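PDB 6EIB: diguanylate cyclase from Vibrio cholerae serotype O1, which makes the second messenger c-di-GMP from two molecules of GTP through its GGEEF domain, using magnesium, and is involved in biofilm formation. Local coordinates for residues L7-F17 with C74-V85; R138-K146 with N153-S161. All coordinates share one frame; numbering follows the deposited sequence.

Contact 1: L7-F17 with C74-V85; sequences LCNRRKLWADF and CGRVGGEEFIIV. With SO4 (sulfate ion), chain H; EDO (1,2-ethanediol), chain L.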
loop_
_atom_site.group_PDB
_atom_site.type_symbol
_atom_site.label_atom_id
_atom_site.label_comp_id
_atom_site.label_asym_id
_atom_site.label_seq_id
_atom_site.Cartn_x
_atom_site.Cartn_y
_atom_site.Cartn_z
ATOM N N LEU A 7 6.709 -7.640 -9.930
ATOM C CA LEU A 7 5.976 -8.024 -8.733
ATOM C C LEU A 7 4.854 -7.041 -8.402
ATOM O O LEU A 7 3.924 -7.395 -7.671
ATOM C CB LEU A 7 6.926 -8.144 -7.538
ATOM C CG LEU A 7 8.012 -9.226 -7.649
ATOM C CD1 LEU A 7 9.010 -9.103 -6.508
ATOM C CD2 LEU A 7 7.390 -10.623 -7.696
ATOM N N CYS A 8 4.898 -5.832 -8.962
ATOM C CA CYS A 8 3.852 -4.863 -8.647
ATOM C C CYS A 8 3.016 -4.522 -9.885
ATOM O O CYS A 8 2.442 -3.429 -9.976
ATOM C CB CYS A 8 4.448 -3.584 -8.030
ATOM S SG CYS A 8 5.033 -3.750 -6.294
ATOM N N ASN A 9 2.907 -5.486 -10.797
ATOM C CA ASN A 9 2.136 -5.314 -12.023
ATOM C C ASN A 9 0.679 -5.052 -11.674
ATOM O O ASN A 9 0.107 -5.768 -10.853
ATOM C CB ASN A 9 2.258 -6.552 -12.922
ATOM C CG ASN A 9 1.501 -6.406 -14.235
ATOM O OD1 ASN A 9 0.369 -6.893 -14.385
ATOM N ND2 ASN A 9 2.131 -5.740 -15.200
ATOM N N ARG A 10 0.110 -3.982 -12.234
ATOM C CA ARG A 10 -1.268 -3.602 -11.898
ATOM C C ARG A 10 -2.290 -4.630 -12.364
ATOM O O ARG A 10 -3.225 -4.992 -11.634
ATOM C CB ARG A 10 -1.607 -2.231 -12.512
ATOM C CG ARG A 10 -3.029 -1.773 -12.256
ATOM C CD ARG A 10 -3.171 -0.306 -12.675
ATOM N NE ARG A 10 -2.649 -0.099 -14.021
ATOM C CZ ARG A 10 -3.298 -0.415 -15.142
ATOM N NH1 ARG A 10 -4.507 -0.969 -15.093
ATOM N NH2 ARG A 10 -2.730 -0.199 -16.318
ATOM N N ARG A 11 -2.142 -5.071 -13.598
ATOM C CA ARG A 11 -3.031 -6.080 -14.145
ATOM C C ARG A 11 -3.087 -7.360 -13.298
ATOM O O ARG A 11 -4.171 -7.887 -13.027
ATOM C CB ARG A 11 -2.593 -6.404 -15.575
ATOM C CG ARG A 11 -3.423 -7.426 -16.236
ATOM C CD ARG A 11 -2.916 -7.702 -17.647
ATOM N NE ARG A 11 -4.035 -8.038 -18.511
ATOM C CZ ARG A 11 -4.277 -7.493 -19.698
ATOM N NH1 ARG A 11 -3.452 -6.583 -20.206
ATOM N NH2 ARG A 11 -5.335 -7.893 -20.392
ATOM N N LYS A 12 -1.921 -7.870 -12.907
ATOM C CA LYS A 12 -1.851 -9.119 -12.131
ATOM C C LYS A 12 -2.441 -8.918 -10.745
ATOM O O LYS A 12 -3.015 -9.836 -10.143
ATOM C CB LYS A 12 -0.406 -9.571 -11.980
ATOM C CG LYS A 12 0.151 -10.346 -13.120
ATOM C CD LYS A 12 1.662 -10.124 -13.136
ATOM C CE LYS A 12 2.291 -10.555 -14.459
ATOM N NZ LYS A 12 3.758 -10.234 -14.453
ATOM N N LEU A 13 -2.235 -7.712 -10.215
ATOM C CA LEU A 13 -2.712 -7.392 -8.881
ATOM C C LEU A 13 -4.218 -7.549 -8.804
ATOM O O LEU A 13 -4.740 -8.214 -7.884
ATOM C CB LEU A 13 -2.297 -5.960 -8.466
ATOM C CG LEU A 13 -2.681 -5.521 -7.032
ATOM C CD1 LEU A 13 -4.119 -5.093 -6.897
ATOM C CD2 LEU A 13 -2.374 -6.659 -5.999
ATOM N N TRP A 14 -4.935 -6.899 -9.719
ATOM C CA TRP A 14 -6.381 -6.933 -9.601
ATOM C C TRP A 14 -6.899 -8.361 -9.720
ATOM O O TRP A 14 -7.805 -8.763 -8.990
ATOM C CB TRP A 14 -7.051 -6.051 -10.641
ATOM C CG TRP A 14 -6.802 -4.562 -10.502
ATOM C CD1 TRP A 14 -6.306 -3.731 -11.478
ATOM C CD2 TRP A 14 -7.053 -3.728 -9.353
ATOM N NE1 TRP A 14 -6.238 -2.436 -11.008
ATOM C CE2 TRP A 14 -6.705 -2.399 -9.719
ATOM C CE3 TRP A 14 -7.553 -3.962 -8.064
ATOM C CZ2 TRP A 14 -6.822 -1.327 -8.843
ATOM C CZ3 TRP A 14 -7.667 -2.868 -7.182
ATOM C CH2 TRP A 14 -7.317 -1.575 -7.586
ATOM N N ALA A 15 -6.337 -9.117 -10.648
ATOM C CA ALA A 15 -6.746 -10.524 -10.819
ATOM C C ALA A 15 -6.391 -11.358 -9.591
ATOM O O ALA A 15 -7.195 -12.170 -9.159
ATOM C CB ALA A 15 -6.111 -11.137 -12.075
ATOM N N ASP A 16 -5.188 -11.187 -9.036
ATOM C CA ASP A 16 -4.830 -11.927 -7.826
ATOM C C ASP A 16 -5.751 -11.521 -6.669
ATOM O O ASP A 16 -6.203 -12.360 -5.878
ATOM C CB ASP A 16 -3.354 -11.695 -7.453
ATOM C CG ASP A 16 -2.390 -12.459 -8.361
ATOM O OD1 ASP A 16 -2.823 -13.460 -8.959
ATOM O OD2 ASP A 16 -1.214 -12.060 -8.478
ATOM N N PHE A 17 -6.051 -10.235 -6.587
ATOM C CA PHE A 17 -6.923 -9.718 -5.537
ATOM C C PHE A 17 -8.334 -10.335 -5.653
ATOM O O PHE A 17 -8.926 -10.750 -4.650
ATOM C CB PHE A 17 -6.988 -8.184 -5.647
ATOM C CG PHE A 17 -7.557 -7.499 -4.445
ATOM C CD1 PHE A 17 -7.934 -8.216 -3.324
ATOM C CD2 PHE A 17 -7.707 -6.107 -4.445
ATOM C CE1 PHE A 17 -8.472 -7.566 -2.211
ATOM C CE2 PHE A 17 -8.230 -5.434 -3.348
ATOM C CZ PHE A 17 -8.627 -6.145 -2.239
ATOM N N CYS A 74 1.296 -7.287 -4.603
ATOM C CA CYS A 74 1.550 -5.850 -4.709
ATOM C C CYS A 74 1.126 -5.321 -6.055
ATOM O O CYS A 74 1.258 -6.012 -7.063
ATOM C CB CYS A 74 3.046 -5.558 -4.491
ATOM S SG CYS A 74 3.522 -3.799 -4.903
ATOM N N GLY A 75 0.650 -4.072 -6.099
ATOM C CA GLY A 75 0.338 -3.476 -7.381
ATOM C C GLY A 75 0.550 -1.970 -7.325
ATOM O O GLY A 75 0.201 -1.302 -6.358
ATOM N N ARG A 76 1.168 -1.447 -8.359
ATOM C CA ARG A 76 1.205 -0.007 -8.504
ATOM C C ARG A 76 -0.059 0.382 -9.221
ATOM O O ARG A 76 -0.126 0.226 -10.427
ATOM C CB ARG A 76 2.430 0.417 -9.291
ATOM C CG ARG A 76 2.652 1.929 -9.334
ATOM C CD ARG A 76 3.662 2.242 -10.414
ATOM N NE ARG A 76 3.936 3.659 -10.484
ATOM C CZ ARG A 76 4.663 4.210 -11.440
ATOM N NH1 ARG A 76 5.158 3.433 -12.398
ATOM N NH2 ARG A 76 4.875 5.531 -11.435
ATOM N N VAL A 77 -1.043 0.925 -8.515
ATOM C CA VAL A 77 -2.335 1.174 -9.176
ATOM C C VAL A 77 -2.525 2.613 -9.682
ATOM O O VAL A 77 -3.531 2.947 -10.344
ATOM C CB VAL A 77 -3.498 0.808 -8.246
ATOM C CG1 VAL A 77 -3.515 -0.709 -7.993
ATOM C CG2 VAL A 77 -3.405 1.589 -6.929
ATOM N N GLY A 78 -1.561 3.462 -9.376
ATOM C CA GLY A 78 -1.563 4.819 -9.890
ATOM C C GLY A 78 -0.128 5.307 -9.979
ATOM O O GLY A 78 0.813 4.589 -9.597
ATOM N N GLY A 79 0.037 6.560 -10.389
ATOM C CA GLY A 79 1.357 7.139 -10.508
ATOM C C GLY A 79 2.197 6.934 -9.261
ATOM O O GLY A 79 3.354 6.519 -9.373
ATOM N N GLU A 80 1.633 7.220 -8.086
ATOM C CA GLU A 80 2.389 7.039 -6.844
ATOM C C GLU A 80 1.560 6.310 -5.776
ATOM O O GLU A 80 1.800 6.471 -4.582
ATOM C CB GLU A 80 2.882 8.394 -6.326
ATOM C CG GLU A 80 1.818 9.235 -5.652
ATOM C CD GLU A 80 1.349 10.378 -6.502
ATOM O OE1 GLU A 80 1.834 10.534 -7.651
ATOM O OE2 GLU A 80 0.502 11.140 -5.997
ATOM N N GLU A 81 0.575 5.518 -6.217
ATOM C CA GLU A 81 -0.297 4.812 -5.292
ATOM C C GLU A 81 -0.076 3.316 -5.460
ATOM O O GLU A 81 -0.003 2.811 -6.573
ATOM C CB GLU A 81 -1.785 5.142 -5.503
ATOM C CG GLU A 81 -2.710 4.525 -4.401
ATOM C CD GLU A 81 -4.219 4.696 -4.709
ATOM O OE1 GLU A 81 -4.546 5.728 -5.340
ATOM O OE2 GLU A 81 -5.049 3.781 -4.373
ATOM N N PHE A 82 0.044 2.635 -4.340
ATOM C CA PHE A 82 0.221 1.189 -4.317
ATOM C C PHE A 82 -0.864 0.557 -3.528
ATOM O O PHE A 82 -1.503 1.192 -2.673
ATOM C CB PHE A 82 1.576 0.788 -3.690
ATOM C CG PHE A 82 2.752 1.135 -4.536
ATOM C CD1 PHE A 82 3.295 2.430 -4.519
ATOM C CD2 PHE A 82 3.315 0.177 -5.367
ATOM C CE1 PHE A 82 4.391 2.745 -5.318
ATOM C CE2 PHE A 82 4.397 0.479 -6.163
ATOM C CZ PHE A 82 4.949 1.765 -6.138
ATOM N N ILE A 83 -1.051 -0.725 -3.794
ATOM C CA ILE A 83 -1.933 -1.513 -2.993
ATOM C C ILE A 83 -1.188 -2.789 -2.596
ATOM O O ILE A 83 -0.467 -3.365 -3.411
ATOM C CB ILE A 83 -3.211 -1.792 -3.791
ATOM C CG1 ILE A 83 -4.245 -2.586 -3.004
ATOM C CG2 ILE A 83 -2.863 -2.592 -5.005
ATOM C CD1 ILE A 83 -5.616 -2.610 -3.792
ATOM N N ILE A 84 -1.349 -3.193 -1.342
ATOM C CA ILE A 84 -0.827 -4.468 -0.874
ATOM C C ILE A 84 -1.983 -5.304 -0.369
ATOM O O ILE A 84 -2.774 -4.859 0.468
ATOM C CB ILE A 84 0.210 -4.280 0.225
ATOM C CG1 ILE A 84 1.334 -3.387 -0.285
ATOM C CG2 ILE A 84 0.807 -5.644 0.686
ATOM C CD1 ILE A 84 2.240 -2.913 0.819
ATOM N N VAL A 85 -2.053 -6.533 -0.867
ATOM C CA VAL A 85 -3.103 -7.442 -0.457
ATOM C C VAL A 85 -2.519 -8.565 0.332
ATOM O O VAL A 85 -1.589 -9.222 -0.149
ATOM C CB VAL A 85 -3.864 -8.002 -1.684
ATOM C CG1 VAL A 85 -4.879 -9.107 -1.254
ATOM C CG2 VAL A 85 -4.551 -6.842 -2.438
HETATM S S SO4 H . 0.157 2.796 -13.549
HETATM O O1 SO4 H . 1.488 2.714 -14.144
HETATM O O2 SO4 H . 0.265 3.402 -12.231
HETATM O O3 SO4 H . -0.722 3.618 -14.379
HETATM O O4 SO4 H . -0.394 1.451 -13.423
HETATM C C1 EDO L . -7.732 -5.932 -21.023
HETATM O O1 EDO L . -6.735 -5.363 -20.168
HETATM C C2 EDO L . -7.235 -5.905 -22.465
HETATM O O2 EDO L . -6.284 -6.960 -22.671
HETATM O O HOH W 1 2.255 -9.214 -6.029
HETATM O O HOH W 2 1.149 -7.642 -8.996
#

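Contact 2: R138-K146 with N153-S161; sequences RRSDQALYK and NRCCIYRQS. With SO4 (sulfate ion), chain G; EDO (1,2-ethanediol), chain I.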
loop_
_atom_site.group_PDB
_atom_site.type_symbol
_atom_site.label_atom_id
_atom_site.label_comp_id
_atom_site.label_asym_id
_atom_site.label_seq_id
_atom_site.Cartn_x
_atom_site.Cartn_y
_atom_site.Cartn_z
ATOM N N ARG A 138 -12.551 0.503 -1.605
ATOM C CA ARG A 138 -13.258 1.721 -1.204
ATOM C C ARG A 138 -12.922 2.105 0.242
ATOM O O ARG A 138 -12.718 3.294 0.569
ATOM C CB ARG A 138 -14.770 1.540 -1.377
ATOM C CG ARG A 138 -15.549 2.630 -0.773
ATOM C CD ARG A 138 -17.016 2.376 -0.897
ATOM N NE ARG A 138 -17.734 3.489 -0.298
ATOM C CZ ARG A 138 -18.077 3.514 0.982
ATOM N NH1 ARG A 138 -17.787 2.468 1.762
ATOM N NH2 ARG A 138 -18.726 4.564 1.466
ATOM N N ARG A 139 -12.842 1.103 1.118
ATOM C CA ARG A 139 -12.559 1.376 2.532
ATOM C C ARG A 139 -11.077 1.706 2.759
ATOM O O ARG A 139 -10.766 2.612 3.525
ATOM C CB ARG A 139 -12.997 0.196 3.412
ATOM C CG ARG A 139 -14.525 0.013 3.519
ATOM C CD ARG A 139 -14.861 -1.002 4.547
ATOM N NE ARG A 139 -14.271 -2.286 4.193
ATOM C CZ ARG A 139 -14.950 -3.279 3.605
ATOM N NH1 ARG A 139 -16.245 -3.128 3.342
ATOM N NH2 ARG A 139 -14.343 -4.428 3.314
ATOM N N SER A 140 -10.156 0.995 2.110
ATOM C CA SER A 140 -8.748 1.339 2.320
ATOM C C SER A 140 -8.455 2.681 1.663
ATOM O O SER A 140 -7.678 3.462 2.188
ATOM C CB SER A 140 -7.785 0.253 1.816
ATOM O OG SER A 140 -7.821 0.054 0.414
ATOM N N ASP A 141 -9.081 2.950 0.518
ATOM C CA ASP A 141 -8.876 4.221 -0.163
ATOM C C ASP A 141 -9.399 5.354 0.715
ATOM O O ASP A 141 -8.764 6.426 0.815
ATOM C CB ASP A 141 -9.564 4.201 -1.546
ATOM C CG ASP A 141 -9.194 5.413 -2.433
ATOM O OD1 ASP A 141 -8.058 5.920 -2.331
ATOM O OD2 ASP A 141 -10.061 5.863 -3.232
ATOM N N GLN A 142 -10.539 5.145 1.371
ATOM C CA GLN A 142 -11.103 6.210 2.212
ATOM C C GLN A 142 -10.280 6.476 3.467
ATOM O O GLN A 142 -10.105 7.621 3.899
ATOM C CB GLN A 142 -12.542 5.865 2.635
ATOM C CG GLN A 142 -13.262 7.041 3.247
ATOM C CD GLN A 142 -14.562 6.663 3.917
ATOM O OE1 GLN A 142 -14.631 6.592 5.148
ATOM N NE2 GLN A 142 -15.597 6.390 3.120
ATOM N N ALA A 143 -9.738 5.402 4.027
ATOM C CA ALA A 143 -8.847 5.483 5.171
ATOM C C ALA A 143 -7.568 6.169 4.767
ATOM O O ALA A 143 -6.979 6.884 5.563
ATOM C CB ALA A 143 -8.548 4.023 5.771
ATOM N N LEU A 144 -7.101 5.931 3.542
ATOM C CA LEU A 144 -5.924 6.641 3.059
ATOM C C LEU A 144 -6.166 8.149 3.011
ATOM O O LEU A 144 -5.393 8.957 3.557
ATOM C CB LEU A 144 -5.543 6.098 1.667
ATOM C CG LEU A 144 -4.527 6.882 0.819
ATOM C CD1 LEU A 144 -3.123 7.007 1.502
ATOM C CD2 LEU A 144 -4.328 6.165 -0.524
ATOM N N TYR A 145 -7.289 8.551 2.420
ATOM C CA TYR A 145 -7.585 9.976 2.331
ATOM C C TYR A 145 -7.906 10.575 3.693
ATOM O O TYR A 145 -7.664 11.782 3.932
ATOM C CB TYR A 145 -8.681 10.231 1.249
ATOM C CG TYR A 145 -7.993 10.215 -0.114
ATOM C CD1 TYR A 145 -7.589 9.015 -0.694
ATOM C CD2 TYR A 145 -7.648 11.416 -0.767
ATOM C CE1 TYR A 145 -6.900 8.975 -1.884
ATOM C CE2 TYR A 145 -6.954 11.395 -1.991
ATOM C CZ TYR A 145 -6.575 10.166 -2.537
ATOM O OH TYR A 145 -5.881 10.083 -3.744
ATOM N N LYS A 146 -8.445 9.766 4.593
ATOM C CA LYS A 146 -8.660 10.230 5.963
ATOM C C LYS A 146 -7.279 10.505 6.615
ATOM O O LYS A 146 -7.066 11.540 7.271
ATOM C CB LYS A 146 -9.462 9.176 6.721
ATOM C CG LYS A 146 -9.969 9.509 8.115
ATOM C CD LYS A 146 -10.637 8.246 8.738
ATOM C CE LYS A 146 -11.626 7.544 7.757
ATOM N NZ LYS A 146 -12.036 6.112 8.125
ATOM N N ASN A 153 2.879 11.600 5.937
ATOM C CA ASN A 153 3.416 10.664 6.940
ATOM C C ASN A 153 2.371 10.252 7.999
ATOM O O ASN A 153 2.575 10.490 9.202
ATOM C CB ASN A 153 4.651 11.260 7.616
ATOM C CG ASN A 153 5.439 10.213 8.389
ATOM O OD1 ASN A 153 5.442 9.022 8.003
ATOM N ND2 ASN A 153 6.172 10.649 9.430
ATOM N N ARG A 154 1.250 9.653 7.532
ATOM C CA ARG A 154 0.113 9.254 8.382
ATOM C C ARG A 154 -0.501 7.918 7.934
ATOM O O ARG A 154 -0.572 7.625 6.752
ATOM C CB ARG A 154 -0.998 10.310 8.364
ATOM C CG ARG A 154 -0.592 11.718 8.916
ATOM C CD ARG A 154 -0.356 11.652 10.426
ATOM N NE ARG A 154 -0.241 12.969 11.050
ATOM C CZ ARG A 154 0.902 13.642 11.154
ATOM N NH1 ARG A 154 2.029 13.122 10.673
ATOM N NH2 ARG A 154 0.920 14.828 11.743
ATOM N N CYS A 155 -0.989 7.153 8.902
ATOM C CA CYS A 155 -1.640 5.879 8.635
ATOM C C CYS A 155 -2.987 5.824 9.321
ATOM O O CYS A 155 -3.129 6.285 10.453
ATOM C CB CYS A 155 -0.780 4.711 9.110
ATOM S SG CYS A 155 0.531 4.311 7.988
ATOM N N CYS A 156 -3.984 5.257 8.638
ATOM C CA CYS A 156 -5.317 5.128 9.222
ATOM C C CYS A 156 -5.939 3.771 8.913
ATOM O O CYS A 156 -5.810 3.247 7.815
ATOM C CB CYS A 156 -6.256 6.231 8.715
ATOM S SG CYS A 156 -6.140 7.778 9.633
ATOM N N ILE A 157 -6.635 3.209 9.891
ATOM C CA ILE A 157 -7.431 2.015 9.618
ATOM C C ILE A 157 -8.885 2.450 9.378
ATOM O O ILE A 157 -9.388 3.356 10.045
ATOM C CB ILE A 157 -7.337 1.023 10.762
ATOM C CG1 ILE A 157 -8.025 -0.293 10.415
ATOM C CG2 ILE A 157 -7.939 1.593 12.004
ATOM C CD1 ILE A 157 -7.664 -1.347 11.435
ATOM N N TYR A 158 -9.552 1.871 8.392
ATOM C CA TYR A 158 -10.956 2.256 8.188
ATOM C C TYR A 158 -11.869 1.804 9.310
ATOM O O TYR A 158 -11.861 0.640 9.686
ATOM C CB TYR A 158 -11.489 1.706 6.871
ATOM C CG TYR A 158 -12.942 2.051 6.643
ATOM C CD1 TYR A 158 -13.960 1.219 7.135
ATOM C CD2 TYR A 158 -13.306 3.192 5.957
ATOM C CE1 TYR A 158 -15.289 1.517 6.946
ATOM C CE2 TYR A 158 -14.645 3.502 5.756
ATOM C CZ TYR A 158 -15.627 2.659 6.256
ATOM O OH TYR A 158 -16.961 2.949 6.064
ATOM N N ARG A 159 -12.692 2.728 9.789
ATOM C CA ARG A 159 -13.791 2.440 10.703
ATOM C C ARG A 159 -15.058 3.133 10.198
ATOM O O ARG A 159 -14.998 4.208 9.598
ATOM C CB ARG A 159 -13.479 2.868 12.139
ATOM C CG ARG A 159 -12.377 2.073 12.799
ATOM C CD ARG A 159 -12.697 0.583 12.729
ATOM N NE ARG A 159 -11.635 -0.239 13.308
ATOM C CZ ARG A 159 -11.525 -1.557 13.148
ATOM N NH1 ARG A 159 -12.413 -2.228 12.416
ATOM N NH2 ARG A 159 -10.514 -2.204 13.721
ATOM N N GLN A 160 -16.198 2.520 10.483
ATOM C CA GLN A 160 -17.495 3.045 10.084
ATOM C C GLN A 160 -17.984 4.002 11.157
ATOM O O GLN A 160 -18.955 4.730 10.961
ATOM C CB GLN A 160 -18.487 1.884 9.904
ATOM C CG GLN A 160 -19.873 2.242 9.383
ATOM C CD GLN A 160 -19.859 2.616 7.920
ATOM O OE1 GLN A 160 -19.632 3.774 7.574
ATOM N NE2 GLN A 160 -20.087 1.634 7.048
ATOM N N SER A 161 -17.264 4.039 12.274
ATOM C CA SER A 161 -17.564 4.964 13.362
ATOM C C SER A 161 -17.362 6.432 12.958
ATOM O O SER A 161 -16.909 6.740 11.846
ATOM C CB SER A 161 -16.701 4.636 14.578
ATOM O OG SER A 161 -15.413 5.206 14.443
HETATM S S SO4 G . -19.331 5.093 4.659
HETATM O O1 SO4 G . -17.975 4.917 4.160
HETATM O O2 SO4 G . -19.274 5.819 5.922
HETATM O O3 SO4 G . -20.106 5.886 3.704
HETATM O O4 SO4 G . -19.934 3.778 4.853
HETATM C C1 EDO I . 6.422 13.992 10.061
HETATM O O1 EDO I . 6.843 12.917 9.223
HETATM C C2 EDO I . 6.843 15.265 9.362
HETATM O O2 EDO I . 6.039 15.422 8.185
#

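Contact 1: L7-F17 with C74-V85
C8 and G75 bring the two backbones to 4.0 Å, CA to CA, just before helix 10-17 begins; from there the helix passes strand 81-85 at 9.8 Å between axes, the two directions 35° apart. One direct backbone bond crosses, R76 N to C8 O at 2.9 Å and nearly straight, with the donor tilted somewhat out of the carbonyl plane. Beside it, a water donates to L7 O and accepts from C74 N. The disulfide C8-C74 makes this junction covalent.

Further along the helix the contact turns apolar. L13 lies over G75, which has no side chain to block it, and presses CD1 on I83 CG2 at 3.4 Å, tighter than usual for two carbons. V85 sets CG2 over the centre of the F17 ring, 3.6 Å from the centroid, a CH-pi contact. F17 CG stands anti to the backbone N (chi1 -165°), which carries the ring out to the strand. On the flank, W14 CZ2 touches V77 CG1 at 3.5 Å. R10 NE holds a sulfate oxygen at the edge of its guanidinium.

R76 grips G79 O side-on with NE and NH2, in its guanidinium plane, within the turn between the strands. The GGEEF signature (78-82) spans that turn and the first residues of the next strand, in the beta-hairpin of the GGDEF fold, where E80 is the predicted proton acceptor.

Contact 2: R138-K146 with N153-S161
Oxygen O1 of a bound sulfate is gripped by three side chains: R138 NH2 at 2.8 Å, Y158 OH at 2.9 Å and Q142 NE2, whose N-H points almost straight at it. R138 and Q142 come from the helix and Y158 from the chain beyond the strand, so the anion, probably taken from the crystallisation liquor, bridges the two segments. The positive charge of R138 would favour it there.

Y158 is the centre of the packing. With CG anti to the backbone N (chi1 179°), its side chain reaches along the helix surface and crosses that of R139 at about a right angle. R139 lays its aliphatic chain over one face, CG standing 3.8 Å from the ring centroid in a CH-pi contact. Its guanidinium goes on past the ring to a salt bridge with D130 and bonds to S124 OG and S125 O. At the ring's edge, Q142 OE1 lies 3.1 Å from Y158 CE2, the amide and ring planes 58° apart; one amide thus puts its oxygen beside the ring and its nitrogen on the sulfate.

A143 is small enough to let the backbones close to 4.9 Å, CA to CA, at Y158. Its CB rests 3.5 Å from Y158 N, and its carbonyl oxygen meets C156 CB at 3.3 Å.

Helix 133-148 thus lies against strand 154-157, which pairs with strand 119-125 to complete a beta-alpha-beta unit. I157 turns the other way, onto helix 91-107, while S140 and L144 carry the helix across to strand 31-38.

Overall arrangement
From the N terminus, contact 1 comes first: residues 7-17 wait until the chain has run through strand 31-38 and helices 41-48 and 50-67 before 74-85 returns to them, closing a long loop. Contact 2 opens only after that, and its short connection brings 153-161 straight back to the helix it has just left. The two therefore follow in series, neither nested nor crossed, with centres about 18 Å apart. Both reach the same five-stranded sheet, contact 1 at the edge formed by strand 73-76 and contact 2 at the other outermost strand, 154-157. Helix 133-148 links them, since I133, I136 and Y137 also pack against residues of contact 1.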